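Side-chain contacts in molybdopterin-guanine dinucleotide biosynthesis protein B (MobB) (Archaeoglobus fulgidus, PDB 2F1R), which probably binds GTP and takes part in making the guanine dinucleotide form of the molybdenum cofactor: residues V113-K116 and E120-H123; V8-S13 and E122-G127. All blocks are in the same frame, centred on the assembly; numbering follows the deposited sequence.

Contact 1 of 2, residues V113-K116 and E120-H123; sequences VVVK and EVEH
V113 turns its CG1 methyl toward V121, stopping 4.4 Å from V121 CA, where strand 111-114 of the parallel sheet, in a protein of the P-loop NTPase clan, faces the 3-10 turn that follows it. Three residues separate the two segments, so the chain folds straight back on the strand it has just left. V113 is bonded through its backbone to the next strand, 129-133, and its side chain also touches I129 and F124. The side chain of V114 points away from the turn, and its backbone bonds to V8 of the neighbouring strand 4-9 and to T10 just beyond it. V115 points back at the turn and spreads its two methyls over separate residues. CG1 lies alongside E120 CB at 3.6 Å, the two side chains sliding past one another in opposite directions. CG2, set between the backbone N and the carbonyl carbon (chi1 -70°), meets V121 CG2 at 3.9 Å, where the valines cross at about a right angle. V121 carries this methyl beside its own backbone N and packs further on I129 and V132 of strand 129-133. At K116 the contact becomes polar at the backbone, while the lysine chain itself leads away. E120 reaches this end because its chain runs extended beyond CG (chi2 172°), bringing OE1 to the backbone N of K116. OE1 passes 3.3 Å from V115 CB and gathers several hydrogen bonds: T10 OG1 is the strongest partner, and the backbone N of K117 adds another. Converging on one oxygen, they hold it in place. The bond across the contact itself is weak, with K116 N 3.0 Å from E120 OE1 and bent to 128° at the hydrogen.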
ATOM      1  N   VAL A 113     -15.350  15.775 -15.939  1.00  7.81           N
ATOM      2  CA  VAL A 113     -16.429  14.841 -16.309  1.00  7.91           C
ATOM      3  C   VAL A 113     -16.185  14.332 -17.710  1.00  8.03           C
ATOM      4  O   VAL A 113     -16.173  15.149 -18.639  1.00  8.78           O
ATOM      5  CB  VAL A 113     -17.843  15.507 -16.286  1.00  8.55           C
ATOM      6  CG1 VAL A 113     -18.944  14.511 -16.817  1.00  8.89           C
ATOM      7  CG2 VAL A 113     -18.181  15.998 -14.885  1.00  7.75           C
ATOM      8  N   VAL A 114     -15.977  13.018 -17.870  1.00  8.12           N
ATOM      9  CA  VAL A 114     -15.705  12.420 -19.172  1.00  9.57           C
ATOM     10  C   VAL A 114     -16.887  11.575 -19.638  1.00 11.48           C
ATOM     11  O   VAL A 114     -17.192  10.532 -19.023  1.00 11.26           O
ATOM     12  CB  VAL A 114     -14.422  11.571 -19.147  1.00 10.02           C
ATOM     13  CG1 VAL A 114     -14.075  11.087 -20.546  1.00  8.58           C
ATOM     14  CG2 VAL A 114     -13.271  12.365 -18.548  1.00  4.90           C
ATOM     15  N   VAL A 115     -17.570  12.058 -20.673  1.00 11.62           N
ATOM     16  CA  VAL A 115     -18.791  11.416 -21.138  1.00 10.17           C
ATOM     17  C   VAL A 115     -18.807  11.241 -22.656  1.00 10.97           C
ATOM     18  O   VAL A 115     -18.083  11.904 -23.389  1.00  9.22           O
ATOM     19  CB  VAL A 115     -20.056  12.173 -20.703  1.00 10.60           C
ATOM     20  CG1 VAL A 115     -20.263  12.026 -19.196  1.00  9.49           C
ATOM     21  CG2 VAL A 115     -20.017  13.663 -21.120  1.00  9.54           C
ATOM     22  N   LYS A 116     -19.621  10.294 -23.094  1.00 11.42           N
ATOM     23  CA  LYS A 116     -19.919  10.113 -24.500  1.00 13.67           C
ATOM     24  C   LYS A 116     -20.938  11.128 -25.051  1.00 11.65           C
ATOM     25  O   LYS A 116     -20.768  11.702 -26.124  1.00 13.02           O
ATOM     26  CB  LYS A 116     -20.480   8.690 -24.714  1.00 14.47           C
ATOM     27  CG  LYS A 116     -20.573   8.365 -26.234  1.00 19.31           C
ATOM     28  CD  LYS A 116     -19.206   7.963 -26.837  1.00 24.44           C
ATOM     29  CE  LYS A 116     -19.396   7.375 -28.220  1.00 24.85           C
ATOM     30  NZ  LYS A 116     -20.843   6.999 -28.223  1.00 29.65           N
ATOM     31  N   GLU A 120     -25.344  13.286 -20.399  1.00 13.74           N
ATOM     32  CA  GLU A 120     -24.805  12.530 -19.254  1.00 14.42           C
ATOM     33  C   GLU A 120     -24.132  13.434 -18.202  1.00 12.72           C
ATOM     34  O   GLU A 120     -23.963  13.026 -17.072  1.00 11.27           O
ATOM     35  CB  GLU A 120     -23.788  11.465 -19.706  1.00 14.70           C
ATOM     36  CG  GLU A 120     -24.352  10.411 -20.683  1.00 17.48           C
ATOM     37  CD  GLU A 120     -23.305   9.457 -21.304  1.00 17.33           C
ATOM     38  OE1 GLU A 120     -22.136   9.764 -21.559  1.00 23.55           O
ATOM     39  OE2 GLU A 120     -23.683   8.340 -21.620  1.00 29.51           O
ATOM     40  N   VAL A 121     -23.750  14.655 -18.585  1.00 12.39           N
ATOM     41  CA  VAL A 121     -23.079  15.611 -17.651  1.00 13.42           C
ATOM     42  C   VAL A 121     -23.925  15.860 -16.405  1.00 14.97           C
ATOM     43  O   VAL A 121     -23.385  15.992 -15.297  1.00 14.91           O
ATOM     44  CB  VAL A 121     -22.723  16.993 -18.324  1.00 13.70           C
ATOM     45  CG1 VAL A 121     -22.117  18.005 -17.252  1.00 13.29           C
ATOM     46  CG2 VAL A 121     -21.744  16.797 -19.475  1.00  7.86           C
ATOM     47  N   GLU A 122     -25.257  15.829 -16.585  1.00 15.64           N
ATOM     48  CA  GLU A 122     -26.207  16.176 -15.519  1.00 17.35           C
ATOM     49  C   GLU A 122     -26.136  15.246 -14.320  1.00 16.18           C
ATOM     50  O   GLU A 122     -26.605  15.577 -13.262  1.00 17.75           O
ATOM     51  CB  GLU A 122     -27.644  16.253 -16.067  1.00 17.52           C
ATOM     52  CG  GLU A 122     -27.918  17.496 -16.936  1.00 24.93           C
ATOM     53  CD  GLU A 122     -27.637  18.806 -16.186  1.00 34.42           C
ATOM     54  OE1 GLU A 122     -28.286  19.054 -15.136  1.00 38.23           O
ATOM     55  OE2 GLU A 122     -26.736  19.573 -16.631  1.00 37.46           O
ATOM     56  N   HIS A 123     -25.547  14.082 -14.497  1.00 17.29           N
ATOM     57  CA  HIS A 123     -25.498  13.033 -13.473  1.00 16.48           C
ATOM     58  C   HIS A 123     -24.249  13.110 -12.622  1.00 14.55           C
ATOM     59  O   HIS A 123     -24.068  12.269 -11.742  1.00 13.67           O
ATOM     60  CB  HIS A 123     -25.525  11.662 -14.135  1.00 17.99           C
ATOM     61  CG  HIS A 123     -26.870  11.315 -14.659  1.00 24.69           C
ATOM     62  ND1 HIS A 123     -27.919  10.983 -13.829  1.00 28.49           N
ATOM     63  CD2 HIS A 123     -27.368  11.335 -15.921  1.00 29.69           C
ATOM     64  CE1 HIS A 123     -29.001  10.790 -14.564  1.00 32.60           C
ATOM     65  NE2 HIS A 123     -28.700  11.023 -15.831  1.00 32.44           N
TER

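Contact 2 of 2, residues V8-S13 and E122-G127; sequences VGTSDS and EHFRQG
The start of a probable P-loop, where strand 4-9 gives way to the turn before helix 12-28, lies against the F124 ring. V8 CG2 approaches that ring obliquely, 3.7 Å from F124 CD1, and also touches F124 CB as the two side chains slide past each other. G9 lies over one face: its CA sits 3.8 Å from the ring centroid, 25° off the normal, in a CH-pi contact displaced toward the rim at F124 CZ. F124 has CG beside its own backbone N (chi1 -56°), which sends the ring toward the strand. G9 is the first glycine of a sequence that fits Walker A, the strand-loop-helix phosphate-binding motif of this clan. T10 meets the ring at its edge, near its plane, CG2 3.8 Å from F124 CE2, and the two side chains cross at about a right angle. Its OG1 is engaged by E120. Within 122-127, R125 NH2 meets the syn side of E122 OE2 at 2.8 Å in a salt bridge, and Q126 NE2 donates to the carbonyl H123 O at 3.2 Å.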
ATOM      1  N   VAL A   8     -14.459  11.601 -13.356  1.00  9.09           N
ATOM      2  CA  VAL A   8     -15.702  10.903 -13.284  1.00  8.28           C
ATOM      3  C   VAL A   8     -16.306  10.752 -14.691  1.00 10.20           C
ATOM      4  O   VAL A   8     -15.880  11.433 -15.639  1.00  8.97           O
ATOM      5  CB  VAL A   8     -16.719  11.602 -12.352  1.00  8.86           C
ATOM      6  CG1 VAL A   8     -16.124  11.771 -10.906  1.00  3.42           C
ATOM      7  CG2 VAL A   8     -17.195  12.947 -12.957  1.00  4.30           C
ATOM      8  N   GLY A   9     -17.302   9.861 -14.799  1.00 10.29           N
ATOM      9  CA  GLY A   9     -18.131   9.826 -15.984  1.00 13.24           C
ATOM     10  C   GLY A   9     -18.609   8.434 -16.383  1.00 14.99           C
ATOM     11  O   GLY A   9     -18.561   7.506 -15.583  1.00 14.08           O
ATOM     12  N   THR A  10     -19.021   8.304 -17.642  1.00 17.11           N
ATOM     13  CA  THR A  10     -19.754   7.132 -18.097  1.00 20.49           C
ATOM     14  C   THR A  10     -18.930   6.009 -18.737  1.00 24.06           C
ATOM     15  O   THR A  10     -19.429   4.881 -18.917  1.00 25.72           O
ATOM     16  CB  THR A  10     -20.896   7.541 -19.065  1.00 20.38           C
ATOM     17  OG1 THR A  10     -20.326   8.177 -20.213  1.00 16.59           O
ATOM     18  CG2 THR A  10     -21.898   8.481 -18.347  1.00 17.76           C
ATOM     19  N   SER A  11     -17.682   6.293 -19.067  1.00 26.64           N
ATOM     20  CA  SER A  11     -16.810   5.269 -19.662  1.00 29.04           C
ATOM     21  C   SER A  11     -15.639   4.886 -18.746  1.00 29.44           C
ATOM     22  O   SER A  11     -14.691   5.644 -18.627  1.00 28.43           O
ATOM     23  CB  SER A  11     -16.248   5.762 -20.997  1.00 29.29           C
ATOM     24  OG  SER A  11     -15.435   4.731 -21.538  1.00 33.00           O
ATOM     25  N   ASP A  12     -15.712   3.693 -18.142  1.00 30.96           N
ATOM     26  CA  ASP A  12     -14.670   3.178 -17.239  1.00 31.36           C
ATOM     27  C   ASP A  12     -13.314   3.243 -17.931  1.00 30.66           C
ATOM     28  O   ASP A  12     -12.306   3.654 -17.329  1.00 30.27           O
ATOM     29  CB  ASP A  12     -14.987   1.730 -16.812  1.00 32.54           C
ATOM     30  CG  ASP A  12     -15.619   1.635 -15.412  1.00 36.48           C
ATOM     31  OD1 ASP A  12     -15.821   2.683 -14.741  1.00 39.64           O
ATOM     32  OD2 ASP A  12     -15.913   0.488 -14.976  1.00 41.08           O
ATOM     33  N   SER A  13     -13.305   2.836 -19.205  1.00 28.96           N
ATOM     34  CA  SER A  13     -12.082   2.687 -19.970  1.00 27.80           C
ATOM     35  C   SER A  13     -11.528   4.042 -20.364  1.00 26.58           C
ATOM     36  O   SER A  13     -10.319   4.211 -20.441  1.00 26.88           O
ATOM     37  CB  SER A  13     -12.325   1.837 -21.237  1.00 28.24           C
ATOM     38  OG  SER A  13     -12.651   2.645 -22.365  1.00 29.36           O
ATOM     39  N   GLU A 122     -25.257  15.829 -16.585  1.00 15.64           N
ATOM     40  CA  GLU A 122     -26.207  16.176 -15.519  1.00 17.35           C
ATOM     41  C   GLU A 122     -26.136  15.246 -14.320  1.00 16.18           C
ATOM     42  O   GLU A 122     -26.605  15.577 -13.262  1.00 17.75           O
ATOM     43  CB  GLU A 122     -27.644  16.253 -16.067  1.00 17.52           C
ATOM     44  CG  GLU A 122     -27.918  17.496 -16.936  1.00 24.93           C
ATOM     45  CD  GLU A 122     -27.637  18.806 -16.186  1.00 34.42           C
ATOM     46  OE1 GLU A 122     -28.286  19.054 -15.136  1.00 38.23           O
ATOM     47  OE2 GLU A 122     -26.736  19.573 -16.631  1.00 37.46           O
ATOM     48  N   HIS A 123     -25.547  14.082 -14.497  1.00 17.29           N
ATOM     49  CA  HIS A 123     -25.498  13.033 -13.473  1.00 16.48           C
ATOM     50  C   HIS A 123     -24.249  13.110 -12.622  1.00 14.55           C
ATOM     51  O   HIS A 123     -24.068  12.269 -11.742  1.00 13.67           O
ATOM     52  CB  HIS A 123     -25.525  11.662 -14.135  1.00 17.99           C
ATOM     53  CG  HIS A 123     -26.870  11.315 -14.659  1.00 24.69           C
ATOM     54  ND1 HIS A 123     -27.919  10.983 -13.829  1.00 28.49           N
ATOM     55  CD2 HIS A 123     -27.368  11.335 -15.921  1.00 29.69           C
ATOM     56  CE1 HIS A 123     -29.001  10.790 -14.564  1.00 32.60           C
ATOM     57  NE2 HIS A 123     -28.700  11.023 -15.831  1.00 32.44           N
ATOM     58  N   PHE A 124     -23.397  14.103 -12.906  1.00 12.85           N
ATOM     59  CA  PHE A 124     -22.135  14.294 -12.203  1.00 11.90           C
ATOM     60  C   PHE A 124     -21.974  15.663 -11.560  1.00 12.76           C
ATOM     61  O   PHE A 124     -20.871  16.148 -11.446  1.00 12.81           O
ATOM     62  CB  PHE A 124     -20.950  13.933 -13.128  1.00 10.95           C
ATOM     63  CG  PHE A 124     -21.046  12.517 -13.673  1.00 11.43           C
ATOM     64  CD1 PHE A 124     -20.620  11.435 -12.913  1.00  7.41           C
ATOM     65  CD2 PHE A 124     -21.658  12.271 -14.919  1.00  6.29           C
ATOM     66  CE1 PHE A 124     -20.761  10.117 -13.394  1.00  8.51           C
ATOM     67  CE2 PHE A 124     -21.803  10.953 -15.407  1.00 10.56           C
ATOM     68  CZ  PHE A 124     -21.352   9.877 -14.636  1.00  9.70           C
ATOM     69  N   ARG A 125     -23.084  16.237 -11.087  1.00 14.16           N
ATOM     70  CA  ARG A 125     -23.108  17.534 -10.428  1.00 15.76           C
ATOM     71  C   ARG A 125     -22.911  17.518  -8.905  1.00 15.03           C
ATOM     72  O   ARG A 125     -23.281  18.478  -8.242  1.00 14.79           O
ATOM     73  CB  ARG A 125     -24.433  18.271 -10.754  1.00 15.71           C
ATOM     74  CG  ARG A 125     -24.667  18.493 -12.238  1.00 18.77           C
ATOM     75  CD  ARG A 125     -25.856  19.454 -12.583  1.00 19.08           C
ATOM     76  NE  ARG A 125     -25.627  19.869 -13.978  1.00 31.44           N
ATOM     77  CZ  ARG A 125     -24.878  20.920 -14.370  1.00 34.58           C
ATOM     78  NH1 ARG A 125     -24.345  21.752 -13.474  1.00 36.46           N
ATOM     79  NH2 ARG A 125     -24.683  21.169 -15.668  1.00 35.02           N
ATOM     80  N   GLN A 126     -22.350  16.449  -8.342  1.00 15.27           N
ATOM     81  CA  GLN A 126     -22.178  16.355  -6.876  1.00 14.57           C
ATOM     82  C   GLN A 126     -21.054  17.248  -6.314  1.00 14.31           C
ATOM     83  O   GLN A 126     -21.030  17.564  -5.120  1.00 14.09           O
ATOM     84  CB  GLN A 126     -21.932  14.903  -6.468  1.00 14.28           C
ATOM     85  CG  GLN A 126     -23.068  13.911  -6.922  1.00 16.51           C
ATOM     86  CD  GLN A 126     -22.792  13.264  -8.270  1.00 18.19           C
ATOM     87  OE1 GLN A 126     -21.902  13.685  -9.013  1.00 12.92           O
ATOM     88  NE2 GLN A 126     -23.591  12.252  -8.611  1.00 17.44           N
ATOM     89  N   GLY A 127     -20.113  17.621  -7.170  1.00 13.86           N
ATOM     90  CA  GLY A 127     -19.109  18.638  -6.818  1.00 12.65           C
ATOM     91  C   GLY A 127     -18.947  19.616  -7.953  1.00 12.51           C
ATOM     92  O   GLY A 127     -19.677  19.544  -8.936  1.00 11.28           O
TER

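From the N terminus, strand 4-9 enters the probable P-loop at 8-13, and the chain then makes a long excursion that runs through strand 98-102 on one side of 4-9 and then 111-114 on the other. Contact 1 closes the short loop just after strand 111-114. Contact 2 closes the long one, more than a hundred residues, when 122-127 comes back to 8-13. The short loop therefore nests within the span of the long one, and the two contacts share E122 and H123. They also meet directly, V114 N lying 2.7 Å from V8 O between neighbouring strands. Together they tie one connecting turn, ahead of strand 129-133, to two adjacent strand ends.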